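Local coordinates for NLP/P60 (Enterococcus faecium, PDB 6B8C), which probably cleaves bacterial peptidoglycan as a secreted NlpC/P60-family endopeptidase, generating muropeptides that enhance host immunity, at residues A[30-33]-A[34-38]. Sequence-based numbering, arbitrary orientation.
Sequences AIVA and EAYKY
Glu34, Ala35 and Tyr36 turn their backbone N-H groups onto the carbonyls of Ala30, Ile31 and Val32, three successive i to i+4 bonds that define an alpha-helical turn. Glu34 N lies 2.9 Å from Ala30 O, and Tyr36 N 3.0 Å from Val32 O with an N-H...O angle of 151°. The next two bonds are i to i+3: Lys37 N to Glu34 O at 3.2 Å, then Tyr38 N to Ala35 O.

On one side of the turn Val32 and Tyr36 run side by side. With Val32 CG1 anti to the backbone N (chi1 173°), this methyl packs 3.7 Å from Tyr36 CE1, while Val32 O sits at the ring's edge, near its plane. Elsewhere on the turn, the carboxylate of Glu34 takes two partners, one per oxygen. Tyr38 OH donates to Glu34 OE1 at 2.7 Å, nearly along the C-O axis, and the oxygen lies in the plane of the tyrosine ring. Lys37, extended beyond CG, passes Ala33 O with that CG at 3.5 Å and brings NZ to 2.8 Å from Glu34 OE2, a salt bridge approached 36° out of the carboxylate plane. Two grips of this kind probably fix the carboxylate's rotation and favour its ionised form.

Within the NlpC/P60 fold, Glu34 packs on helix 55-67, where Tyr61 meets the Tyr38 ring edge-to-face, and Ile31 reaches both that helix and Ile109 of strand 106-112, the strand on which Val32, Ala35 and Tyr36 also pack, so helix 28-36 packs against both helix and sheet.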
loop_
_atom_site.group_PDB
_atom_site.type_symbol
_atom_site.label_atom_id
_atom_site.label_comp_id
_atom_site.label_asym_id
_atom_site.label_seq_id
_atom_site.Cartn_x
_atom_site.Cartn_y
_atom_site.Cartn_z
ATOM N N ALA A 30 -1.893 8.832 -10.553
ATOM C CA ALA A 30 -2.463 9.705 -9.530
ATOM C C ALA A 30 -2.319 9.093 -8.141
ATOM O O ALA A 30 -2.030 9.805 -7.170
ATOM C CB ALA A 30 -3.930 9.998 -9.842
ATOM N N ILE A 31 -2.514 7.777 -8.029
ATOM C CA ILE A 31 -2.290 7.097 -6.757
ATOM C C ILE A 31 -0.845 7.278 -6.308
ATOM O O ILE A 31 -0.573 7.560 -5.134
ATOM C CB ILE A 31 -2.662 5.606 -6.874
ATOM C CG1 ILE A 31 -4.147 5.440 -7.213
ATOM C CG2 ILE A 31 -2.306 4.859 -5.592
ATOM C CD1 ILE A 31 -5.077 5.670 -6.042
ATOM N N VAL A 32 0.101 7.123 -7.237
ATOM C CA VAL A 32 1.515 7.278 -6.901
ATOM C C VAL A 32 1.811 8.709 -6.464
ATOM O O VAL A 32 2.534 8.944 -5.483
ATOM C CB VAL A 32 2.387 6.859 -8.098
ATOM C CG1 VAL A 32 3.848 7.184 -7.835
ATOM C CG2 VAL A 32 2.204 5.379 -8.386
ATOM N N ALA A 33 1.260 9.686 -7.186
ATOM C CA ALA A 33 1.511 11.083 -6.856
ATOM C C ALA A 33 0.944 11.437 -5.487
ATOM O O ALA A 33 1.553 12.208 -4.735
ATOM C CB ALA A 33 0.923 11.989 -7.936
ATOM N N GLU A 34 -0.220 10.880 -5.143
ATOM C CA GLU A 34 -0.784 11.123 -3.818
ATOM C C GLU A 34 0.037 10.432 -2.735
ATOM O O GLU A 34 0.247 10.994 -1.654
ATOM C CB GLU A 34 -2.237 10.651 -3.769
ATOM C CG GLU A 34 -2.933 10.858 -2.425
ATOM C CD GLU A 34 -3.289 12.315 -2.151
ATOM O OE1 GLU A 34 -3.482 12.672 -0.968
ATOM O OE2 GLU A 34 -3.381 13.102 -3.115
ATOM N N ALA A 35 0.509 9.211 -3.004
ATOM C CA ALA A 35 1.293 8.490 -2.008
ATOM C C ALA A 35 2.607 9.202 -1.715
ATOM O O ALA A 35 3.082 9.199 -0.573
ATOM C CB ALA A 35 1.551 7.058 -2.479
ATOM N N TYR A 36 3.208 9.823 -2.734
ATOM C CA TYR A 36 4.472 10.523 -2.518
ATOM C C TYR A 36 4.339 11.699 -1.554
ATOM O O TYR A 36 5.341 12.107 -0.954
ATOM C CB TYR A 36 5.050 11.000 -3.851
ATOM C CG TYR A 36 6.083 10.055 -4.428
ATOM C CD1 TYR A 36 5.702 8.877 -5.057
ATOM C CD2 TYR A 36 7.439 10.341 -4.340
ATOM C CE1 TYR A 36 6.642 8.008 -5.581
ATOM C CE2 TYR A 36 8.387 9.477 -4.861
ATOM C CZ TYR A 36 7.982 8.314 -5.481
ATOM O OH TYR A 36 8.920 7.451 -6.003
ATOM N N LYS A 37 3.130 12.238 -1.372
ATOM C CA LYS A 37 2.948 13.389 -0.494
ATOM C C LYS A 37 3.254 13.078 0.965
ATOM O O LYS A 37 3.481 14.007 1.749
ATOM C CB LYS A 37 1.515 13.916 -0.593
ATOM C CG LYS A 37 1.091 14.364 -1.980
ATOM C CD LYS A 37 -0.379 14.750 -1.986
ATOM C CE LYS A 37 -0.811 15.281 -3.340
ATOM N NZ LYS A 37 -2.247 15.679 -3.337
ATOM N N TYR A 38 3.255 11.809 1.361
ATOM C CA TYR A 38 3.346 11.456 2.769
ATOM C C TYR A 38 4.657 10.769 3.123
ATOM O O TYR A 38 4.773 10.199 4.213
ATOM C CB TYR A 38 2.144 10.595 3.158
ATOM C CG TYR A 38 0.851 11.256 2.746
ATOM C CD1 TYR A 38 0.315 12.298 3.493
ATOM C CD2 TYR A 38 0.195 10.877 1.586
ATOM C CE1 TYR A 38 -0.851 12.924 3.107
ATOM C CE2 TYR A 38 -0.969 11.497 1.191
ATOM C CZ TYR A 38 -1.491 12.519 1.955
ATOM O OH TYR A 38 -2.656 13.136 1.561
#